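Local coordinates for CCHC-type domain-containing protein (Trypanosoma brucei brucei, PDB 7C45), which probably acts as a 3'-5' RNA exonuclease of the RNase D type that trims guide RNAs, with zinc knuckles that probably help to bind nucleic acid, at residues 55-60 with 112-117; 128-133 with 246-251. One frame throughout, in Å; residues are numbered along the deposited sequence.

Contact 1 of 2, residues 55-60 with 112-117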
ATOM      1  N   GLY A  55      -0.239   0.766 -17.451  1.00 15.29           N
ATOM      2  CA  GLY A  55      -0.794   0.228 -18.677  1.00 15.49           C
ATOM      3  C   GLY A  55      -2.239  -0.243 -18.495  1.00 15.26           C
ATOM      4  O   GLY A  55      -2.903   0.037 -17.501  1.00 14.97           O
ATOM      5  N   ARG A  56      -2.723  -0.958 -19.505  1.00 15.45           N
ATOM      6  CA  ARG A  56      -4.115  -1.406 -19.510  1.00 15.30           C
ATOM      7  C   ARG A  56      -4.400  -2.229 -18.261  1.00 15.09           C
ATOM      8  O   ARG A  56      -3.643  -3.133 -17.929  1.00 15.20           O
ATOM      9  CB  ARG A  56      -4.372  -2.245 -20.753  1.00 15.59           C
ATOM     10  CG  ARG A  56      -5.802  -2.680 -20.934  1.00 15.49           C
ATOM     11  CD  ARG A  56      -5.899  -3.388 -22.283  1.00 18.65           C
ATOM     12  NE  ARG A  56      -7.221  -3.910 -22.568  1.00 19.93           N
ATOM     13  CZ  ARG A  56      -7.550  -4.475 -23.717  1.00 16.08           C
ATOM     14  NH1 ARG A  56      -6.643  -4.575 -24.693  1.00 16.45           N
ATOM     15  NH2 ARG A  56      -8.782  -4.928 -23.899  1.00 17.15           N
ATOM     16  N   ILE A  57      -5.468  -1.888 -17.544  1.00 14.83           N
ATOM     17  CA  ILE A  57      -5.789  -2.632 -16.330  1.00 14.68           C
ATOM     18  C   ILE A  57      -6.055  -4.089 -16.674  1.00 14.87           C
ATOM     19  O   ILE A  57      -6.825  -4.396 -17.588  1.00 14.98           O
ATOM     20  CB  ILE A  57      -6.997  -2.021 -15.617  1.00 14.47           C
ATOM     21  CG1 ILE A  57      -6.617  -0.687 -14.967  1.00 14.33           C
ATOM     22  CG2 ILE A  57      -7.512  -2.992 -14.583  1.00 14.42           C
ATOM     23  CD1 ILE A  57      -7.791   0.059 -14.417  1.00 14.20           C
ATOM     24  N   SER A  58      -5.407  -4.993 -15.939  1.00 14.94           N
ATOM     25  CA  SER A  58      -5.621  -6.426 -16.099  1.00 15.17           C
ATOM     26  C   SER A  58      -6.463  -6.979 -14.951  1.00 15.07           C
ATOM     27  O   SER A  58      -7.531  -7.556 -15.170  1.00 15.14           O
ATOM     28  CB  SER A  58      -4.276  -7.148 -16.174  1.00 15.45           C
ATOM     29  OG  SER A  58      -4.441  -8.545 -16.309  1.00 15.75           O
ATOM     30  N   LEU A  59      -5.987  -6.789 -13.729  1.00 14.95           N
ATOM     31  CA  LEU A  59      -6.661  -7.212 -12.506  1.00 14.90           C
ATOM     32  C   LEU A  59      -6.900  -6.016 -11.593  1.00 14.62           C
ATOM     33  O   LEU A  59      -6.078  -5.101 -11.533  1.00 14.49           O
ATOM     34  CB  LEU A  59      -5.818  -8.248 -11.745  1.00 15.11           C
ATOM     35  CG  LEU A  59      -5.462  -9.549 -12.464  1.00 15.48           C
ATOM     36  CD1 LEU A  59      -4.525 -10.418 -11.616  1.00 15.72           C
ATOM     37  CD2 LEU A  59      -6.757 -10.315 -12.859  1.00 15.63           C
ATOM     38  N   VAL A  60      -8.037  -6.012 -10.895  1.00 14.57           N
ATOM     39  CA  VAL A  60      -8.221  -5.209  -9.689  1.00 14.42           C
ATOM     40  C   VAL A  60      -8.422  -6.186  -8.540  1.00 14.58           C
ATOM     41  O   VAL A  60      -9.228  -7.111  -8.657  1.00 14.76           O
ATOM     42  CB  VAL A  60      -9.410  -4.243  -9.805  1.00 14.31           C
ATOM     43  CG1 VAL A  60      -9.662  -3.540  -8.457  1.00 14.25           C
ATOM     44  CG2 VAL A  60      -9.168  -3.247 -10.940  1.00 14.21           C
ATOM     45  N   CYS A 112      -8.828   7.384 -15.375  1.00 14.71           N
ATOM     46  CA  CYS A 112      -8.604   7.426 -16.820  1.00 14.89           C
ATOM     47  C   CYS A 112      -9.274   6.268 -17.529  1.00 14.83           C
ATOM     48  O   CYS A 112      -9.920   6.455 -18.567  1.00 15.01           O
ATOM     49  CB  CYS A 112      -7.117   7.376 -17.124  1.00 14.95           C
ATOM     50  SG  CYS A 112      -6.276   8.896 -16.782  1.00 16.13           S
ATOM     51  N   GLN A 113      -9.072   5.061 -17.017  1.00 14.64           N
ATOM     52  CA  GLN A 113      -9.524   3.862 -17.702  1.00 16.95           C
ATOM     53  C   GLN A 113     -10.942   3.470 -17.335  1.00 14.56           C
ATOM     54  O   GLN A 113     -11.686   3.005 -18.205  1.00 14.65           O
ATOM     55  CB  GLN A 113      -8.567   2.711 -17.417  1.00 14.67           C
ATOM     56  CG  GLN A 113      -7.181   2.961 -17.965  1.00 16.21           C
ATOM     57  CD  GLN A 113      -6.281   1.785 -17.754  1.00 14.68           C
ATOM     58  OE1 GLN A 113      -6.647   0.634 -18.029  1.00 14.71           O
ATOM     59  NE2 GLN A 113      -5.102   2.051 -17.234  1.00 14.68           N
ATOM     60  N   LEU A 114     -11.361   3.676 -16.082  1.00 14.45           N
ATOM     61  CA  LEU A 114     -12.671   3.213 -15.660  1.00 14.44           C
ATOM     62  C   LEU A 114     -13.666   4.337 -15.454  1.00 14.57           C
ATOM     63  O   LEU A 114     -14.867   4.060 -15.361  1.00 16.00           O
ATOM     64  CB  LEU A 114     -12.558   2.387 -14.361  1.00 14.31           C
ATOM     65  CG  LEU A 114     -11.637   1.161 -14.407  1.00 17.89           C
ATOM     66  CD1 LEU A 114     -11.736   0.313 -13.150  1.00 16.93           C
ATOM     67  CD2 LEU A 114     -11.920   0.326 -15.649  1.00 15.30           C
ATOM     68  N   GLY A 115     -13.203   5.589 -15.405  1.00 14.66           N
ATOM     69  CA  GLY A 115     -14.073   6.712 -15.124  1.00 14.86           C
ATOM     70  C   GLY A 115     -14.597   6.751 -13.708  1.00 15.04           C
ATOM     71  O   GLY A 115     -15.675   7.279 -13.467  1.00 17.67           O
ATOM     72  N   VAL A 116     -13.854   6.201 -12.761  1.00 14.67           N
ATOM     73  CA  VAL A 116     -14.271   6.116 -11.372  1.00 15.58           C
ATOM     74  C   VAL A 116     -13.262   6.872 -10.520  1.00 16.84           C
ATOM     75  O   VAL A 116     -12.054   6.791 -10.751  1.00 14.52           O
ATOM     76  CB  VAL A 116     -14.410   4.647 -10.921  1.00 17.54           C
ATOM     77  CG1 VAL A 116     -15.552   3.962 -11.670  1.00 16.67           C
ATOM     78  CG2 VAL A 116     -13.142   3.900 -11.178  1.00 18.66           C
ATOM     79  N   LYS A 117     -13.773   7.626  -9.558  1.00 17.72           N
ATOM     80  CA  LYS A 117     -12.971   8.341  -8.572  1.00 17.35           C
ATOM     81  C   LYS A 117     -13.353   7.850  -7.181  1.00 16.69           C
ATOM     82  O   LYS A 117     -14.463   8.164  -6.703  1.00 18.90           O
ATOM     83  CB  LYS A 117     -13.205   9.842  -8.707  1.00 16.35           C
ATOM     84  CG  LYS A 117     -12.469  10.690  -7.672  1.00 17.72           C
ATOM     85  CD  LYS A 117     -12.707  12.156  -7.935  1.00 26.35           C
ATOM     86  CE  LYS A 117     -11.987  13.006  -6.912  1.00 30.39           C
ATOM     87  NZ  LYS A 117     -12.147  14.465  -7.173  1.00 32.03           N
TER

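Contact 2 of 2, residues 128-133 with 246-251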
ATOM      1  N   PHE A 128       2.509   5.524   6.747  1.00 14.41           N
ATOM      2  CA  PHE A 128       3.829   5.213   7.286  1.00 14.43           C
ATOM      3  C   PHE A 128       4.783   6.381   7.098  1.00 14.42           C
ATOM      4  O   PHE A 128       5.538   6.725   8.014  1.00 14.52           O
ATOM      5  CB  PHE A 128       4.395   3.954   6.639  1.00 19.70           C
ATOM      6  CG  PHE A 128       5.675   3.465   7.280  1.00 16.30           C
ATOM      7  CD1 PHE A 128       5.634   2.742   8.463  1.00 18.74           C
ATOM      8  CD2 PHE A 128       6.901   3.740   6.713  1.00 14.38           C
ATOM      9  CE1 PHE A 128       6.801   2.295   9.055  1.00 19.81           C
ATOM     10  CE2 PHE A 128       8.073   3.287   7.297  1.00 14.49           C
ATOM     11  CZ  PHE A 128       8.023   2.563   8.460  1.00 15.80           C
ATOM     12  N   THR A 129       4.759   7.018   5.922  1.00 14.32           N
ATOM     13  CA  THR A 129       5.601   8.197   5.730  1.00 14.38           C
ATOM     14  C   THR A 129       5.243   9.304   6.715  1.00 14.56           C
ATOM     15  O   THR A 129       6.135   9.943   7.276  1.00 14.67           O
ATOM     16  CB  THR A 129       5.498   8.691   4.286  1.00 14.31           C
ATOM     17  OG1 THR A 129       6.021   7.677   3.435  1.00 14.24           O
ATOM     18  CG2 THR A 129       6.316   9.969   4.101  1.00 14.45           C
ATOM     19  N   ALA A 130       3.943   9.526   6.965  1.00 14.65           N
ATOM     20  CA  ALA A 130       3.530  10.608   7.857  1.00 16.14           C
ATOM     21  C   ALA A 130       4.067  10.390   9.261  1.00 15.04           C
ATOM     22  O   ALA A 130       4.422  11.351   9.956  1.00 15.25           O
ATOM     23  CB  ALA A 130       2.001  10.713   7.887  1.00 15.03           C
ATOM     24  N   ILE A 131       4.148   9.132   9.674  1.00 14.96           N
ATOM     25  CA  ILE A 131       4.741   8.798  10.967  1.00 15.10           C
ATOM     26  C   ILE A 131       6.215   9.173  10.972  1.00 17.18           C
ATOM     27  O   ILE A 131       6.704   9.831  11.900  1.00 15.25           O
ATOM     28  CB  ILE A 131       4.530   7.306  11.273  1.00 15.07           C
ATOM     29  CG1 ILE A 131       3.037   7.037  11.525  1.00 15.21           C
ATOM     30  CG2 ILE A 131       5.395   6.837  12.462  1.00 15.21           C
ATOM     31  CD1 ILE A 131       2.675   5.567  11.610  1.00 18.49           C
ATOM     32  N   GLN A 132       6.946   8.772   9.927  1.00 14.86           N
ATOM     33  CA  GLN A 132       8.357   9.153   9.841  1.00 14.86           C
ATOM     34  C   GLN A 132       8.534  10.656   9.771  1.00 17.69           C
ATOM     35  O   GLN A 132       9.533  11.182  10.271  1.00 16.68           O
ATOM     36  CB  GLN A 132       9.031   8.523   8.622  1.00 16.11           C
ATOM     37  CG  GLN A 132       8.766   7.060   8.518  1.00 14.61           C
ATOM     38  CD  GLN A 132       8.970   6.350   9.825  1.00 18.09           C
ATOM     39  OE1 GLN A 132      10.007   6.494  10.487  1.00 21.28           O
ATOM     40  NE2 GLN A 132       7.984   5.591  10.217  1.00 19.15           N
ATOM     41  N   TRP A 133       7.608  11.353   9.121  1.00 15.02           N
ATOM     42  CA  TRP A 133       7.673  12.803   9.064  1.00 15.22           C
ATOM     43  C   TRP A 133       7.500  13.412  10.449  1.00 15.49           C
ATOM     44  O   TRP A 133       8.286  14.274  10.856  1.00 15.68           O
ATOM     45  CB  TRP A 133       6.601  13.337   8.111  1.00 15.24           C
ATOM     46  CG  TRP A 133       6.500  14.820   8.129  1.00 15.54           C
ATOM     47  CD1 TRP A 133       5.554  15.590   8.753  1.00 15.81           C
ATOM     48  CD2 TRP A 133       7.426  15.720   7.539  1.00 15.66           C
ATOM     49  NE1 TRP A 133       5.827  16.922   8.549  1.00 16.11           N
ATOM     50  CE2 TRP A 133       6.968  17.026   7.814  1.00 16.02           C
ATOM     51  CE3 TRP A 133       8.581  15.547   6.792  1.00 15.56           C
ATOM     52  CZ2 TRP A 133       7.647  18.150   7.363  1.00 16.27           C
ATOM     53  CZ3 TRP A 133       9.239  16.657   6.345  1.00 15.81           C
ATOM     54  CH2 TRP A 133       8.783  17.944   6.643  1.00 18.55           C
ATOM     55  N   ALA A 246       5.433  19.982   1.541  1.00 16.65           N
ATOM     56  CA  ALA A 246       4.427  20.999   1.822  1.00 19.27           C
ATOM     57  C   ALA A 246       3.095  20.365   2.221  1.00 16.86           C
ATOM     58  O   ALA A 246       2.418  20.855   3.129  1.00 17.11           O
ATOM     59  CB  ALA A 246       4.251  21.921   0.618  1.00 21.34           C
ATOM     60  N   TRP A 247       2.699  19.273   1.558  1.00 16.48           N
ATOM     61  CA  TRP A 247       1.464  18.604   1.970  1.00 16.34           C
ATOM     62  C   TRP A 247       1.606  17.995   3.363  1.00 16.21           C
ATOM     63  O   TRP A 247       0.659  18.017   4.149  1.00 16.36           O
ATOM     64  CB  TRP A 247       1.062  17.536   0.960  1.00 15.99           C
ATOM     65  CG  TRP A 247       0.551  18.116  -0.308  1.00 16.16           C
ATOM     66  CD1 TRP A 247       0.497  19.442  -0.653  1.00 24.89           C
ATOM     67  CD2 TRP A 247      -0.017  17.393  -1.394  1.00 15.95           C
ATOM     68  NE1 TRP A 247      -0.044  19.576  -1.910  1.00 25.01           N
ATOM     69  CE2 TRP A 247      -0.371  18.340  -2.379  1.00 21.65           C
ATOM     70  CE3 TRP A 247      -0.246  16.044  -1.633  1.00 15.56           C
ATOM     71  CZ2 TRP A 247      -0.951  17.962  -3.588  1.00 16.18           C
ATOM     72  CZ3 TRP A 247      -0.813  15.678  -2.839  1.00 15.48           C
ATOM     73  CH2 TRP A 247      -1.151  16.632  -3.801  1.00 15.78           C
ATOM     74  N   LEU A 248       2.771  17.438   3.682  1.00 16.00           N
ATOM     75  CA  LEU A 248       2.992  16.911   5.029  1.00 17.03           C
ATOM     76  C   LEU A 248       2.860  18.018   6.066  1.00 16.35           C
ATOM     77  O   LEU A 248       2.186  17.852   7.095  1.00 16.47           O
ATOM     78  CB  LEU A 248       4.368  16.255   5.110  1.00 15.69           C
ATOM     79  CG  LEU A 248       4.460  14.869   4.451  1.00 15.31           C
ATOM     80  CD1 LEU A 248       5.883  14.413   4.266  1.00 15.17           C
ATOM     81  CD2 LEU A 248       3.717  13.836   5.252  1.00 15.17           C
ATOM     82  N   GLU A 249       3.506  19.158   5.807  1.00 16.64           N
ATOM     83  CA  GLU A 249       3.391  20.287   6.728  1.00 17.11           C
ATOM     84  C   GLU A 249       1.933  20.680   6.928  1.00 17.41           C
ATOM     85  O   GLU A 249       1.511  20.966   8.053  1.00 17.70           O
ATOM     86  CB  GLU A 249       4.206  21.486   6.222  1.00 17.43           C
ATOM     87  CG  GLU A 249       5.706  21.237   6.059  1.00 27.75           C
ATOM     88  CD  GLU A 249       6.544  21.723   7.247  1.00 43.13           C
ATOM     89  OE1 GLU A 249       5.970  21.902   8.344  1.00 48.67           O
ATOM     90  OE2 GLU A 249       7.771  21.907   7.076  1.00 42.59           O
ATOM     91  N   ARG A 250       1.141  20.663   5.851  1.00 17.37           N
ATOM     92  CA  ARG A 250      -0.242  21.121   5.923  1.00 17.71           C
ATOM     93  C   ARG A 250      -1.140  20.126   6.654  1.00 19.61           C
ATOM     94  O   ARG A 250      -1.894  20.500   7.559  1.00 17.95           O
ATOM     95  CB  ARG A 250      -0.767  21.372   4.513  1.00 17.72           C
ATOM     96  CG  ARG A 250      -2.251  21.607   4.437  1.00 18.01           C
ATOM     97  CD  ARG A 250      -2.604  21.894   2.984  1.00 33.69           C
ATOM     98  NE  ARG A 250      -4.032  22.066   2.777  1.00 37.25           N
ATOM     99  CZ  ARG A 250      -4.584  22.252   1.586  1.00 42.14           C
ATOM    100  NH1 ARG A 250      -5.896  22.401   1.477  1.00 40.53           N
ATOM    101  NH2 ARG A 250      -3.818  22.275   0.503  1.00 44.55           N
ATOM    102  N   TYR A 251      -1.081  18.854   6.272  1.00 17.06           N
ATOM    103  CA  TYR A 251      -2.027  17.871   6.786  1.00 16.95           C
ATOM    104  C   TYR A 251      -1.571  17.203   8.075  1.00 16.89           C
ATOM    105  O   TYR A 251      -2.415  16.829   8.898  1.00 17.06           O
ATOM    106  CB  TYR A 251      -2.294  16.797   5.721  1.00 16.51           C
ATOM    107  CG  TYR A 251      -3.065  17.355   4.546  1.00 16.64           C
ATOM    108  CD1 TYR A 251      -4.455  17.377   4.557  1.00 16.86           C
ATOM    109  CD2 TYR A 251      -2.411  17.888   3.443  1.00 16.59           C
ATOM    110  CE1 TYR A 251      -5.172  17.915   3.506  1.00 17.01           C
ATOM    111  CE2 TYR A 251      -3.125  18.414   2.377  1.00 16.75           C
ATOM    112  CZ  TYR A 251      -4.502  18.426   2.417  1.00 17.73           C
ATOM    113  OH  TYR A 251      -5.217  18.963   1.375  1.00 19.58           O
TER

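Contact 1 of 2, residues 55-60 with 112-117
The carboxamide oxygen OE1 of Gln113 accepts one short hydrogen bond across the contact, from the backbone N of Ile57 at 2.8 Å. The bond is fairly straight (159° at the hydrogen) and lies in the plane of the amide, on a lone pair of OE1. A second bond holds the other arm of the group: NE2 of Gln113 donates to Gly55 O over 3.0 Å, this time from above the carbonyl plane of the acceptor, 49° out of it. Gripped at both ends, the carboxamide is fixed in its rotation about the CG-CD bond, and the extended side chain reaches from the helix to the start of strand 57-64. Gly55 O and Ile57 N flank Arg56 and are the two atoms that a parallel strand would engage; on its other side Arg56 pairs with Phe45. The fold is the RNase H-like exonuclease domain. Its strand 57-64 runs antiparallel to strand 37-44, which supplies the calcium ligands Asp41 and Glu43, and a classic beta bulge sets Ser58 and Leu59 against Glu43. Alongside the Ile57 N bond, the CG1 branch of Ile57 lies 3.3 Å from Gln113 OE1. Ile57 also crosses Leu114 obliquely, with its CD1 4.0 Å from Leu114 CG. Leu114 rests as well on Pro80, Phe83 and Val84 of helix 80-92. Directly after it, Gly115 leaves helical geometry with positive phi (69°).

Contact 2 of 2, residues 128-133 with 246-251
Helices 128-133 and 246-251 cross at -80°, their axes 10.9 Å apart, with the CA atoms of Ala130 and Leu248 the closest pair of alpha carbons at 6.9 Å. Leu248 points at the crossing and fits between Ala130 and the indole of Trp133. Its CB sits over the five-membered ring, 3.7 Å from the centroid and only 4° off the normal, a well-centred CH-pi contact. Farther out, Leu248 CD1 lies 3.8 Å from Trp133 CD2, so the branch follows the same face toward the six-membered ring, while the other methyl, CD2, drops to 4.2 Å from Ala130 CA. The indole is brought over the partner helix by a first torsion that sets CG anti to the backbone N. The crossing joins helix 124-136 of the exonuclease domain to the short helix that precedes the first zinc site, formed by Cys258, Cys261, His266 and Cys271. No hydrogen bond links the two segments; instead Trp133 NE1 donates to Gly253 O, just beyond 246-251, which satisfies the indole N-H and helps to fix the ring's orientation. At the rim of the ring, Glu249 bends at chi2 and brings CD to 3.7 Å from Trp133 CZ2, near the ring plane. Carboxylate and indole planes stand 72° apart, and a carboxylate, if charged, beside the weakly positive C-H edge of the indole would be mildly favourable.

From the N terminus the chain passes strand 37-44 and enters contact 1 at 55-60. The 51 residues that follow include strands 70-74 and 97-100 and helix 80-92 before 112-117 closes this loop within the exonuclease domain. The chain then forms edge strand 121-123 and runs into helix 124-136, where contact 2 opens. Its longer loop holds no strand; it carries helix 182-202, with the calcium ligand Asp191, and closes at 246-251, shortly before the zinc sites. The two loops follow in series, neither nesting nor crossing. Contact 1 ties sheet to helix; contact 2 ties helix to helix, with centres about 28 Å apart.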